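Local coordinates for peptidyl tryptophan dihydroxylase (PDB 7CTQ), which is an FAD-dependent monooxygenase that dihydroxylates a peptidyl tryptophan, a step essential for making a tryptophylquinone cofactor, probably that of quinohemoprotein amine dehydrogenase, at residues V121-R126 / G254-R259; V377-Q382 / L427-V432. One frame throughout, in Å; residues are numbered along the deposited sequence.

Contact 1 (V121-R126 / G254-R259); sequences VGHGIR and GQDWIR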
loop_
_atom_site.group_PDB
_atom_site.type_symbol
_atom_site.label_atom_id
_atom_site.label_comp_id
_atom_site.label_asym_id
_atom_site.label_seq_id
_atom_site.Cartn_x
_atom_site.Cartn_y
_atom_site.Cartn_z
ATOM N N VAL A 121 -15.209 -27.320 -4.650
ATOM C CA VAL A 121 -16.424 -26.566 -4.972
ATOM C C VAL A 121 -16.160 -25.069 -4.794
ATOM O O VAL A 121 -15.915 -24.355 -5.776
ATOM C CB VAL A 121 -17.667 -27.049 -4.178
ATOM C CG1 VAL A 121 -18.237 -28.310 -4.817
ATOM C CG2 VAL A 121 -17.399 -27.304 -2.688
ATOM N N GLY A 122 -16.193 -24.582 -3.555
ATOM C CA GLY A 122 -15.760 -23.226 -3.277
ATOM C C GLY A 122 -14.274 -23.166 -2.991
ATOM O O GLY A 122 -13.463 -23.694 -3.759
ATOM N N HIS A 123 -13.901 -22.541 -1.881
ATOM C CA HIS A 123 -12.513 -22.463 -1.457
ATOM C C HIS A 123 -12.304 -23.372 -0.256
ATOM O O HIS A 123 -13.019 -23.260 0.744
ATOM C CB HIS A 123 -12.128 -21.027 -1.104
ATOM C CG HIS A 123 -12.101 -20.115 -2.285
ATOM N ND1 HIS A 123 -10.947 -19.845 -2.987
ATOM C CD2 HIS A 123 -13.088 -19.422 -2.897
ATOM C CE1 HIS A 123 -11.225 -19.025 -3.983
ATOM N NE2 HIS A 123 -12.517 -18.750 -3.948
ATOM N N GLY A 124 -11.327 -24.267 -0.360
ATOM C CA GLY A 124 -10.991 -25.135 0.747
ATOM C C GLY A 124 -9.765 -24.653 1.486
ATOM O O GLY A 124 -8.635 -24.965 1.101
ATOM N N ILE A 125 -9.975 -23.892 2.552
ATOM C CA ILE A 125 -8.886 -23.292 3.311
ATOM C C ILE A 125 -8.490 -24.254 4.416
ATOM O O ILE A 125 -9.196 -24.392 5.420
ATOM C CB ILE A 125 -9.280 -21.930 3.888
ATOM C CG1 ILE A 125 -10.225 -21.207 2.926
ATOM C CG2 ILE A 125 -8.039 -21.102 4.190
ATOM C CD1 ILE A 125 -10.614 -19.851 3.404
ATOM N N ARG A 126 -7.344 -24.895 4.239
ATOM C CA ARG A 126 -6.853 -25.907 5.156
ATOM C C ARG A 126 -5.791 -25.273 6.047
ATOM O O ARG A 126 -4.827 -24.687 5.545
ATOM C CB ARG A 126 -6.314 -27.096 4.358
ATOM C CG ARG A 126 -7.436 -27.778 3.550
ATOM C CD ARG A 126 -6.944 -28.566 2.337
ATOM N NE ARG A 126 -6.526 -29.914 2.697
ATOM C CZ ARG A 126 -5.265 -30.265 2.926
ATOM N NH1 ARG A 126 -4.295 -29.366 2.812
ATOM N NH2 ARG A 126 -4.973 -31.516 3.261
ATOM N N GLY A 254 -10.359 -12.554 -9.072
ATOM C CA GLY A 254 -10.983 -13.640 -9.806
ATOM C C GLY A 254 -12.496 -13.597 -9.708
ATOM O O GLY A 254 -13.067 -12.607 -9.234
ATOM N N GLN A 255 -13.163 -14.662 -10.161
ATOM C CA GLN A 255 -14.616 -14.740 -10.038
ATOM C C GLN A 255 -15.056 -14.781 -8.581
ATOM O O GLN A 255 -16.142 -14.298 -8.242
ATOM C CB GLN A 255 -15.135 -15.974 -10.773
ATOM C CG GLN A 255 -14.839 -15.966 -12.252
ATOM C CD GLN A 255 -15.434 -14.757 -12.943
ATOM O OE1 GLN A 255 -14.711 -13.881 -13.425
ATOM N NE2 GLN A 255 -16.767 -14.700 -12.992
ATOM N N ASP A 256 -14.226 -15.335 -7.710
ATOM C CA ASP A 256 -14.602 -15.529 -6.317
ATOM C C ASP A 256 -13.425 -15.275 -5.396
ATOM O O ASP A 256 -13.330 -15.879 -4.323
ATOM C CB ASP A 256 -15.163 -16.940 -6.072
ATOM C CG ASP A 256 -14.209 -18.050 -6.521
ATOM O OD1 ASP A 256 -12.999 -17.793 -6.709
ATOM O OD2 ASP A 256 -14.674 -19.202 -6.673
ATOM N N TRP A 257 -12.508 -14.397 -5.796
ATOM C CA TRP A 257 -11.394 -14.071 -4.920
ATOM C C TRP A 257 -10.846 -12.701 -5.286
ATOM O O TRP A 257 -11.099 -12.171 -6.372
ATOM C CB TRP A 257 -10.286 -15.131 -4.974
ATOM C CG TRP A 257 -9.599 -15.277 -6.302
ATOM C CD1 TRP A 257 -9.964 -16.105 -7.325
ATOM C CD2 TRP A 257 -8.416 -14.591 -6.744
ATOM N NE1 TRP A 257 -9.085 -15.972 -8.376
ATOM C CE2 TRP A 257 -8.130 -15.046 -8.045
ATOM C CE3 TRP A 257 -7.582 -13.632 -6.169
ATOM C CZ2 TRP A 257 -7.045 -14.576 -8.779
ATOM C CZ3 TRP A 257 -6.502 -13.163 -6.903
ATOM C CH2 TRP A 257 -6.246 -13.635 -8.195
ATOM N N ILE A 258 -10.080 -12.146 -4.363
ATOM C CA ILE A 258 -9.459 -10.847 -4.579
ATOM C C ILE A 258 -8.209 -10.791 -3.721
ATOM O O ILE A 258 -8.172 -11.345 -2.619
ATOM C CB ILE A 258 -10.450 -9.697 -4.269
ATOM C CG1 ILE A 258 -9.958 -8.379 -4.869
ATOM C CG2 ILE A 258 -10.710 -9.530 -2.748
ATOM C CD1 ILE A 258 -10.941 -7.258 -4.664
ATOM N N ARG A 259 -7.166 -10.164 -4.250
ATOM C CA ARG A 259 -5.994 -9.810 -3.470
ATOM C C ARG A 259 -6.051 -8.338 -3.074
ATOM O O ARG A 259 -6.418 -7.476 -3.881
ATOM C CB ARG A 259 -4.706 -10.093 -4.254
ATOM C CG ARG A 259 -4.243 -11.540 -4.156
ATOM C CD ARG A 259 -3.293 -11.915 -5.269
ATOM N NE ARG A 259 -1.901 -11.786 -4.858
ATOM C CZ ARG A 259 -1.098 -12.814 -4.610
ATOM N NH1 ARG A 259 -1.545 -14.053 -4.723
ATOM N NH2 ARG A 259 0.158 -12.598 -4.252
#
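His123 alone carries the contact from its side, meeting Asp256 with its imidazole and brushing Trp257 with the same end of the ring. Gly122, buried just ahead of it, brings the chain out of the turn and into strand 123-127. At His123 the backbone is already extended, pairing with Ala135 of strand 132-135. CG anti to the carbonyl carbon (chi1 -68°) carries the ring toward 254-259, and NE2 is the ring atom that comes closest to Asp256.

His123 NE2 donates to the backbone carbonyl Asp256 O at 3.0 Å, but an N-H...O angle of 126° makes this a weak, bent bond. The carboxylate of the same residue lies close by: Asp256 OD1 is also 3.0 Å from His123 NE2, at the edge of the imidazole, and the ring and carboxylate planes are turned 64° apart. The acid's firmer partner is Arg119, which forms a salt bridge with Asp256 OD2. At the ring's other outer atom, His123 CE1 comes within 4.1 Å of Trp257 CB; the indole itself leads away, and one of its faces lies over Gly254 N, 3.5 Å from the plane. Further along, Gly124 and Ile125 continue the strand through backbone pairing with Val118 and Leu133, while Ile125 and His123 both rest on Leu138 of strand 137-140. The arrangement belongs to a Rossmann-type FAD-binding fold; here the antiparallel strands 108-119, 123-127 and 132-135 come over toward strand 137-140 and the turn before 257-259, although 123-127 and 257-259 stand second and last in the sheet order.

Contact 2 (V377-Q382 / L427-V432); sequences VVTADQ and LEQGLV
Thr379 and Gln429 meet with their side chains crossing at about a right angle, the amide oxygen of Gln429 set against the whole branched end of the threonine. Gln429 OE1 lies 3.2 Å from Thr379 OG1, which donates a weak hydrogen bond to it, and 3.5 Å from Thr379 CG2, so the one oxygen touches both the hydroxyl and the methyl. The glutamine gets there by bending: its chain folds at chi2 (-48°), turning the amide toward the loop although its CB does not point there. Gln429 also stands where helix 416-428 finishes. Gly430 follows with positive phi (99°) in a Schellman motif, and Gly430 N bonds back to Leu427 O.

The hydroxyl also acts as an acceptor. Thr379 OG1 accepts from Gln382 N at 2.9 Å with an N-H...O angle of 142°, an ST motif, and together with the backbone bond from Thr379 N to Gln382 O (3.2 Å) this closes the turn after strand 370-378. A water adds another link, accepting from Asp381 N at 2.7 Å and donating to Gln429 OE1 at 3.0 Å. The amide oxygen is thus held by both hydroxyl and water, while Trp425, from the helix, packs on Thr379. A valine in place of Thr379 removes the hydroxyl, and the turn would probably lose part of its closure and the Gln429 amide one of the two bonds that fix its rotation.

With its donor and acceptor roles both used, the hydroxyl serves the turn through Gln382 N, while the buried pair ties turn to helix end by one weak bond and a water bridge.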
loop_
_atom_site.group_PDB
_atom_site.type_symbol
_atom_site.label_atom_id
_atom_site.label_comp_id
_atom_site.label_asym_id
_atom_site.label_seq_id
_atom_site.Cartn_x
_atom_site.Cartn_y
_atom_site.Cartn_z
ATOM N N VAL A 377 -14.728 10.118 -19.714
ATOM C CA VAL A 377 -13.771 10.871 -20.521
ATOM C C VAL A 377 -12.365 10.487 -20.073
ATOM O O VAL A 377 -12.004 10.697 -18.913
ATOM C CB VAL A 377 -14.003 12.379 -20.406
ATOM C CG1 VAL A 377 -12.959 13.117 -21.249
ATOM C CG2 VAL A 377 -15.435 12.715 -20.853
ATOM N N VAL A 378 -11.590 9.880 -20.988
ATOM C CA VAL A 378 -10.236 9.418 -20.704
ATOM C C VAL A 378 -9.269 10.523 -21.107
ATOM O O VAL A 378 -9.342 11.042 -22.226
ATOM C CB VAL A 378 -9.925 8.114 -21.457
ATOM C CG1 VAL A 378 -8.435 7.720 -21.318
ATOM C CG2 VAL A 378 -10.837 6.981 -20.953
ATOM N N THR A 379 -8.388 10.897 -20.185
ATOM C CA THR A 379 -7.441 11.983 -20.391
ATOM C C THR A 379 -6.036 11.526 -20.014
ATOM O O THR A 379 -5.836 10.475 -19.392
ATOM C CB THR A 379 -7.805 13.216 -19.549
ATOM O OG1 THR A 379 -7.454 12.969 -18.182
ATOM C CG2 THR A 379 -9.292 13.566 -19.658
ATOM N N ALA A 380 -5.056 12.363 -20.370
ATOM C CA ALA A 380 -3.675 12.099 -19.988
ATOM C C ALA A 380 -3.537 11.939 -18.475
ATOM O O ALA A 380 -2.853 11.026 -17.999
ATOM C CB ALA A 380 -2.773 13.230 -20.501
ATOM N N ASP A 381 -4.193 12.811 -17.701
ATOM C CA ASP A 381 -4.058 12.784 -16.250
ATOM C C ASP A 381 -4.932 11.722 -15.602
ATOM O O ASP A 381 -4.635 11.303 -14.479
ATOM C CB ASP A 381 -4.392 14.156 -15.656
ATOM C CG ASP A 381 -4.237 14.196 -14.143
ATOM O OD1 ASP A 381 -3.158 13.793 -13.645
ATOM O OD2 ASP A 381 -5.199 14.618 -13.455
ATOM N N GLN A 382 -5.990 11.277 -16.280
ATOM C CA GLN A 382 -6.889 10.240 -15.768
ATOM C C GLN A 382 -6.991 9.112 -16.791
ATOM O O GLN A 382 -7.958 9.045 -17.561
ATOM C CB GLN A 382 -8.263 10.830 -15.450
ATOM C CG GLN A 382 -8.220 12.242 -14.874
ATOM C CD GLN A 382 -8.275 12.244 -13.359
ATOM O OE1 GLN A 382 -8.534 11.216 -12.739
ATOM N NE2 GLN A 382 -8.012 13.401 -12.751
ATOM N N LEU A 427 -10.320 23.356 -18.804
ATOM C CA LEU A 427 -9.049 24.075 -18.818
ATOM C C LEU A 427 -7.921 23.175 -18.348
ATOM O O LEU A 427 -6.853 23.110 -18.966
ATOM C CB LEU A 427 -9.153 25.297 -17.913
ATOM C CG LEU A 427 -8.419 26.556 -18.325
ATOM C CD1 LEU A 427 -9.248 27.274 -19.376
ATOM C CD2 LEU A 427 -8.190 27.423 -17.101
ATOM N N GLU A 428 -8.151 22.466 -17.243
ATOM C CA GLU A 428 -7.152 21.577 -16.692
ATOM C C GLU A 428 -6.869 20.401 -17.605
ATOM O O GLU A 428 -5.804 19.792 -17.485
ATOM C CB GLU A 428 -7.610 21.096 -15.317
ATOM C CG GLU A 428 -7.622 22.224 -14.291
ATOM C CD GLU A 428 -8.437 21.920 -13.031
ATOM O OE1 GLU A 428 -9.188 20.915 -13.007
ATOM O OE2 GLU A 428 -8.344 22.717 -12.072
ATOM N N GLN A 429 -7.785 20.069 -18.519
ATOM C CA GLN A 429 -7.548 18.989 -19.463
ATOM C C GLN A 429 -6.954 19.484 -20.777
ATOM O O GLN A 429 -6.732 18.678 -21.687
ATOM C CB GLN A 429 -8.840 18.203 -19.723
ATOM C CG GLN A 429 -9.497 17.673 -18.451
ATOM C CD GLN A 429 -8.520 16.978 -17.519
ATOM O OE1 GLN A 429 -7.698 16.176 -17.950
ATOM N NE2 GLN A 429 -8.614 17.275 -16.235
ATOM N N GLY A 430 -6.630 20.771 -20.872
ATOM C CA GLY A 430 -5.934 21.284 -22.036
ATOM C C GLY A 430 -6.812 21.962 -23.066
ATOM O O GLY A 430 -6.313 22.325 -24.139
ATOM N N LEU A 431 -8.102 22.119 -22.793
ATOM C CA LEU A 431 -8.993 22.867 -23.676
ATOM C C LEU A 431 -8.998 24.305 -23.179
ATOM O O LEU A 431 -9.732 24.653 -22.251
ATOM C CB LEU A 431 -10.397 22.276 -23.686
ATOM C CG LEU A 431 -11.349 23.058 -24.605
ATOM C CD1 LEU A 431 -11.211 22.585 -26.040
ATOM C CD2 LEU A 431 -12.789 22.973 -24.139
ATOM N N VAL A 432 -8.169 25.143 -23.783
ATOM C CA VAL A 432 -8.023 26.512 -23.286
ATOM C C VAL A 432 -8.404 27.545 -24.348
ATOM O O VAL A 432 -9.158 27.246 -25.276
ATOM C CB VAL A 432 -6.588 26.757 -22.776
ATOM C CG1 VAL A 432 -6.541 28.006 -21.908
ATOM C CG2 VAL A 432 -6.076 25.528 -22.005
HETATM O O HOH W 1 -4.952 15.238 -18.633
#

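In the fold
Along the chain the two contacts come in series: contact 1 closes at residue 259 before contact 2 opens at 377. Their centres are 39 Å apart and their nearest atoms about 20 Å, so neither touches the other. Contact 1 sets the start of strand 123-127 against the turn that leads into strand 257-259, strands that are not adjacent in the seven-stranded mixed sheet, with the Trp257 side chain about 13 Å from the bound FAD. Contact 2 links the end of strand 370-378, in its own two-stranded antiparallel sheet, to the end of helix 416-428. The contacts therefore share no sheet or helix and lie in separate regions, one in the FAD-binding part and one near the C-terminus.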